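Local coordinates for F-actin-capping protein subunit alpha (Plasmodium berghei, PDB 7A0H), which probably binds the fast-growing barbed ends of actin filaments, blocking subunit exchange there, and assembles as an asymmetric homodimer, at residues R193-N197 and L209-I213; C120-K125 and A159-Y163. One frame throughout, in Å; residues are numbered along the deposited sequence.

In the fold
Contact 1 lies in the interior of the five antiparallel strands this chain contributes to its sheet, pairing the third and fourth, 187-200 and 206-220, while contact 2 packs helix 112-131 against the strand that is outermost within this chain, 154-167. Their centres are 13 Å apart and their nearest atoms about 6 Å apart, without touching; strand 170-183 lies between and meets side chains of both. Helix 243-266 also reaches both contacts, taking W196 of contact 1 and L124 of contact 2. Along the chain contact 2 closes before contact 1 opens. Together they describe the sheet-and-helix body of the capping protein fold, one by strand pairing and the other by helix-on-sheet packing.

Contact 1 (R193-N197 and L209-I213); sequences RSSWN and LTGTI
W196 lays its six-membered ring against the backbone of G211, with the glycine CA 3.6 Å from the ring centroid and 22° off the ring normal, a CH-pi contact over the face. The indole gets there with CG beside the backbone N (chi1 -61°) and the ring turned across the chain. L209 CG meets the ring obliquely at W196 CE3, while W196 CZ2 lies 4.2 Å from I213 CG1. The other end of the indole is polar: W196 NE1 donates to S194 OG at 2.7 Å, almost straight at 173° and with the oxygen in the ring plane. This fixes the ring's rotation, and S194 OG is in turn hydrogen-bonded to E258 of helix 243-266.

Backbone bonds set the register of the hairpin strands, which run antiparallel. S195 and T212 form one hydrogen-bonded pair, S195 N to T212 O at 2.9 Å and T212 N to S195 O at 2.8 Å. N197 and T210 form the next such pair, whose second bond, T210 N to N197 O, is longer at 3.2 Å. S194-I213 and W196-G211 are the non-hydrogen-bonded pairs between and beside them.

On the face carrying S195, N197, T210 and T212, water takes part. One molecule lies 2.9 Å from S195 OG and close to T212 O, with more acceptors around it than it has protons to give; another sits 2.8 Å from T210 OG1 and binds N197 only weakly. The amide ND2 of N197 has a firmer partner in N172.

The chemistry therefore divides by face: the W196 side is buried beneath helix 243-266, its indole N-H satisfied by a serine hydroxyl, whereas the partly exposed opposite side uses hydroxyls, an amide and ordered water.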
loop_
_atom_site.group_PDB
_atom_site.type_symbol
_atom_site.label_atom_id
_atom_site.label_comp_id
_atom_site.label_asym_id
_atom_site.label_seq_id
_atom_site.Cartn_x
_atom_site.Cartn_y
_atom_site.Cartn_z
ATOM N N ARG A 193 -10.366 -9.037 -12.311
ATOM C CA ARG A 193 -11.656 -9.559 -11.889
ATOM C C ARG A 193 -12.779 -8.731 -12.554
ATOM O O ARG A 193 -12.911 -7.519 -12.307
ATOM C CB ARG A 193 -11.768 -9.495 -10.346
ATOM C CG ARG A 193 -10.831 -10.441 -9.566
ATOM C CD ARG A 193 -11.032 -11.745 -10.019
ATOM N NE ARG A 193 -10.362 -12.796 -9.331
ATOM C CZ ARG A 193 -9.139 -13.237 -9.550
ATOM N NH1 ARG A 193 -8.365 -12.685 -10.440
ATOM N NH2 ARG A 193 -8.692 -14.277 -8.824
ATOM N N SER A 194 -13.606 -9.378 -13.364
ATOM C CA SER A 194 -14.672 -8.690 -14.123
ATOM C C SER A 194 -16.003 -9.365 -13.821
ATOM O O SER A 194 -16.211 -10.551 -14.159
ATOM C CB SER A 194 -14.381 -8.706 -15.637
ATOM O OG SER A 194 -15.459 -8.102 -16.363
ATOM N N SER A 195 -16.893 -8.655 -13.176
ATOM C CA SER A 195 -18.053 -9.325 -12.639
ATOM C C SER A 195 -19.331 -8.623 -13.034
ATOM O O SER A 195 -19.389 -7.379 -13.047
ATOM C CB SER A 195 -17.928 -9.468 -11.018
ATOM O OG SER A 195 -17.821 -8.182 -10.440
ATOM N N TRP A 196 -20.376 -9.412 -13.295
ATOM C CA TRP A 196 -21.583 -8.932 -13.997
ATOM C C TRP A 196 -22.790 -9.621 -13.395
ATOM O O TRP A 196 -22.779 -10.857 -13.179
ATOM C CB TRP A 196 -21.460 -9.233 -15.523
ATOM C CG TRP A 196 -20.274 -8.490 -16.037
ATOM C CD1 TRP A 196 -18.985 -8.950 -16.079
ATOM C CD2 TRP A 196 -20.233 -7.126 -16.496
ATOM N NE1 TRP A 196 -18.119 -7.934 -16.452
ATOM C CE2 TRP A 196 -18.868 -6.823 -16.746
ATOM C CE3 TRP A 196 -21.221 -6.151 -16.747
ATOM C CZ2 TRP A 196 -18.463 -5.592 -17.334
ATOM C CZ3 TRP A 196 -20.818 -4.903 -17.235
ATOM C CH2 TRP A 196 -19.434 -4.643 -17.537
ATOM N N ASN A 197 -23.777 -8.808 -13.053
ATOM C CA ASN A 197 -25.050 -9.320 -12.566
ATOM C C ASN A 197 -26.244 -8.821 -13.401
ATOM O O ASN A 197 -26.319 -7.646 -13.808
ATOM C CB ASN A 197 -25.228 -8.882 -11.132
ATOM C CG ASN A 197 -26.229 -9.698 -10.410
ATOM O OD1 ASN A 197 -26.016 -10.875 -10.135
ATOM N ND2 ASN A 197 -27.354 -9.084 -10.101
ATOM N N LEU A 209 -27.945 -4.582 -16.768
ATOM C CA LEU A 209 -26.711 -5.308 -16.563
ATOM C C LEU A 209 -25.782 -4.339 -15.803
ATOM O O LEU A 209 -25.570 -3.213 -16.235
ATOM C CB LEU A 209 -26.146 -5.742 -17.906
ATOM C CG LEU A 209 -24.870 -6.552 -17.782
ATOM C CD1 LEU A 209 -25.112 -8.011 -17.194
ATOM C CD2 LEU A 209 -24.211 -6.631 -19.121
ATOM N N THR A 210 -25.426 -4.700 -14.567
ATOM C CA THR A 210 -24.473 -3.973 -13.706
ATOM C C THR A 210 -23.180 -4.756 -13.674
ATOM O O THR A 210 -23.210 -5.993 -13.675
ATOM C CB THR A 210 -24.935 -3.886 -12.264
ATOM O OG1 THR A 210 -25.164 -5.239 -11.828
ATOM C CG2 THR A 210 -26.182 -3.046 -12.156
ATOM N N GLY A 211 -22.062 -4.057 -13.703
ATOM C CA GLY A 211 -20.781 -4.719 -13.713
ATOM C C GLY A 211 -19.751 -3.931 -12.942
ATOM O O GLY A 211 -19.896 -2.725 -12.672
ATOM N N THR A 212 -18.687 -4.660 -12.566
ATOM C CA THR A 212 -17.528 -4.070 -11.896
ATOM C C THR A 212 -16.272 -4.702 -12.457
ATOM O O THR A 212 -16.203 -5.928 -12.608
ATOM C CB THR A 212 -17.616 -4.281 -10.384
ATOM O OG1 THR A 212 -18.861 -3.754 -9.887
ATOM C CG2 THR A 212 -16.400 -3.626 -9.605
ATOM N N ILE A 213 -15.324 -3.873 -12.849
ATOM C CA ILE A 213 -14.028 -4.354 -13.300
ATOM C C ILE A 213 -12.944 -3.858 -12.335
ATOM O O ILE A 213 -12.750 -2.647 -12.171
ATOM C CB ILE A 213 -13.717 -3.910 -14.749
ATOM C CG1 ILE A 213 -14.756 -4.534 -15.743
ATOM C CG2 ILE A 213 -12.346 -4.346 -15.084
ATOM C CD1 ILE A 213 -14.506 -4.171 -17.197
HETATM O O HOH W 1 -15.060 -7.470 -10.380
HETATM O O HOH W 2 -27.832 -6.171 -11.604
#

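Contact 2 (C120-K125 and A159-Y163); sequences CNNKLK and ASSVY
K125 crosses to S160 through a side chain that leaves the helix edge and turns back toward the strand. From CB, the chain starts with CG anti to the carbonyl carbon, which brings CG within 3.7 Å of S160 OG. CD continues the extended run, and CE comes 4.0 Å from S160 O. A bend at the last torsion (chi4 -69°) then delivers the ammonium group. K125 NZ donates to S160 O at 3.0 Å and to S160 OG at 3.3 Å, so one serine grips the lysine through both backbone and side chain. The approach to the carbonyl is not along a lone pair: NZ stands above the carbonyl plane, 36° out of it. S160 points its CB toward the helix, and its OG meets K125 CG and NZ.

Apolar packing lies alongside. L124 CD2 sits 3.7 Å from S160 CB and 3.8 Å from V162 CG2, spanning two strand residues whose CA-CB bonds point toward the helix. V162 CG2 reaches 3.7 Å from N121 CA, resting on the helix backbone, and also touches C120 CB. Beside this patch, N121 OD1 accepts a hydrogen bond from a water that in turn accepts one from V162 N, joining helix and strand through solvent; the same oxygen is hydrogen-bonded by N84.

The segments run nearly antiparallel, their axes 161° apart and 7.8 Å apart at closest approach. Strand 170-183 extends the packing surface past strand 154-167, the outermost within this chain, with L173 against C120, L175 against V162 and I177 against L124. Helix 243-266 lies beside helix 112-131 and touches L124 through L251, so this leucine is shared between sheet and neighbouring helix.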
loop_
_atom_site.group_PDB
_atom_site.type_symbol
_atom_site.label_atom_id
_atom_site.label_comp_id
_atom_site.label_asym_id
_atom_site.label_seq_id
_atom_site.Cartn_x
_atom_site.Cartn_y
_atom_site.Cartn_z
ATOM N N CYS A 120 -25.350 -18.353 -21.228
ATOM C CA CYS A 120 -24.413 -17.318 -20.841
ATOM C C CYS A 120 -23.024 -17.882 -20.573
ATOM O O CYS A 120 -22.032 -17.226 -20.894
ATOM C CB CYS A 120 -24.884 -16.595 -19.640
ATOM S SG CYS A 120 -26.322 -15.496 -19.860
ATOM N N ASN A 121 -22.941 -19.128 -20.111
ATOM C CA ASN A 121 -21.646 -19.740 -19.838
ATOM C C ASN A 121 -20.868 -19.951 -21.134
ATOM O O ASN A 121 -19.663 -19.658 -21.216
ATOM C CB ASN A 121 -21.856 -21.091 -19.118
ATOM C CG ASN A 121 -20.577 -21.865 -18.995
ATOM O OD1 ASN A 121 -19.746 -21.533 -18.163
ATOM N ND2 ASN A 121 -20.362 -22.829 -19.883
ATOM N N ASN A 122 -21.529 -20.526 -22.147
ATOM C CA ASN A 122 -20.868 -20.770 -23.435
ATOM C C ASN A 122 -20.392 -19.497 -24.112
ATOM O O ASN A 122 -19.288 -19.462 -24.668
ATOM C CB ASN A 122 -21.822 -21.475 -24.398
ATOM C CG ASN A 122 -22.309 -22.748 -23.811
ATOM O OD1 ASN A 122 -21.730 -23.197 -22.799
ATOM N ND2 ASN A 122 -23.331 -23.336 -24.389
ATOM N N LYS A 123 -21.197 -18.439 -24.062
ATOM C CA LYS A 123 -20.769 -17.206 -24.720
ATOM C C LYS A 123 -19.605 -16.567 -23.937
ATOM O O LYS A 123 -18.692 -15.992 -24.548
ATOM C CB LYS A 123 -21.901 -16.180 -24.739
ATOM C CG LYS A 123 -23.118 -16.519 -25.586
ATOM C CD LYS A 123 -22.751 -17.166 -26.896
ATOM C CE LYS A 123 -24.047 -17.575 -27.696
ATOM N NZ LYS A 123 -23.579 -18.229 -28.979
ATOM N N LEU A 124 -19.635 -16.678 -22.576
ATOM C CA LEU A 124 -18.544 -16.147 -21.729
ATOM C C LEU A 124 -17.265 -16.865 -22.036
ATOM O O LEU A 124 -16.249 -16.255 -22.326
ATOM C CB LEU A 124 -18.846 -16.290 -20.252
ATOM C CG LEU A 124 -17.931 -15.496 -19.279
ATOM C CD1 LEU A 124 -18.033 -13.945 -19.382
ATOM C CD2 LEU A 124 -18.303 -15.928 -17.819
ATOM N N LYS A 125 -17.316 -18.167 -22.132
ATOM C CA LYS A 125 -16.096 -18.860 -22.511
ATOM C C LYS A 125 -15.636 -18.503 -23.917
ATOM O O LYS A 125 -14.426 -18.341 -24.157
ATOM C CB LYS A 125 -16.287 -20.378 -22.347
ATOM C CG LYS A 125 -16.298 -20.692 -20.732
ATOM C CD LYS A 125 -16.286 -22.113 -20.337
ATOM C CE LYS A 125 -16.508 -22.226 -18.823
ATOM N NZ LYS A 125 -15.362 -21.713 -17.996
ATOM N N ALA A 159 -9.958 -17.900 -15.201
ATOM C CA ALA A 159 -11.155 -18.683 -14.932
ATOM C C ALA A 159 -12.363 -17.800 -15.172
ATOM O O ALA A 159 -12.292 -16.559 -15.019
ATOM C CB ALA A 159 -11.118 -19.281 -13.493
ATOM N N SER A 160 -13.459 -18.451 -15.571
ATOM C CA SER A 160 -14.725 -17.767 -15.785
ATOM C C SER A 160 -15.847 -18.729 -15.414
ATOM O O SER A 160 -15.729 -19.943 -15.636
ATOM C CB SER A 160 -14.955 -17.350 -17.268
ATOM O OG SER A 160 -14.822 -18.507 -18.163
ATOM N N SER A 161 -16.997 -18.161 -15.033
ATOM C CA SER A 161 -18.045 -19.020 -14.522
ATOM C C SER A 161 -19.330 -18.266 -14.629
ATOM O O SER A 161 -19.300 -17.054 -14.554
ATOM C CB SER A 161 -17.770 -19.375 -13.017
ATOM O OG SER A 161 -18.827 -20.189 -12.581
ATOM N N VAL A 162 -20.463 -18.951 -14.723
ATOM C CA VAL A 162 -21.737 -18.249 -14.593
ATOM C C VAL A 162 -22.588 -18.969 -13.544
ATOM O O VAL A 162 -22.751 -20.205 -13.606
ATOM C CB VAL A 162 -22.522 -18.123 -15.931
ATOM C CG1 VAL A 162 -23.748 -17.276 -15.673
ATOM C CG2 VAL A 162 -21.724 -17.317 -17.095
ATOM N N TYR A 163 -23.180 -18.182 -12.624
ATOM C CA TYR A 163 -23.979 -18.694 -11.516
ATOM C C TYR A 163 -25.429 -18.238 -11.611
ATOM O O TYR A 163 -25.703 -17.080 -11.940
ATOM C CB TYR A 163 -23.440 -18.207 -10.083
ATOM C CG TYR A 163 -21.985 -18.466 -9.859
ATOM C CD1 TYR A 163 -21.547 -19.657 -9.234
ATOM C CD2 TYR A 163 -21.049 -17.590 -10.331
ATOM C CE1 TYR A 163 -20.202 -19.951 -9.091
ATOM C CE2 TYR A 163 -19.678 -17.838 -10.146
ATOM C CZ TYR A 163 -19.251 -18.996 -9.529
ATOM O OH TYR A 163 -17.880 -19.254 -9.381
HETATM O O HOH W 3 -20.309 -21.705 -15.628
#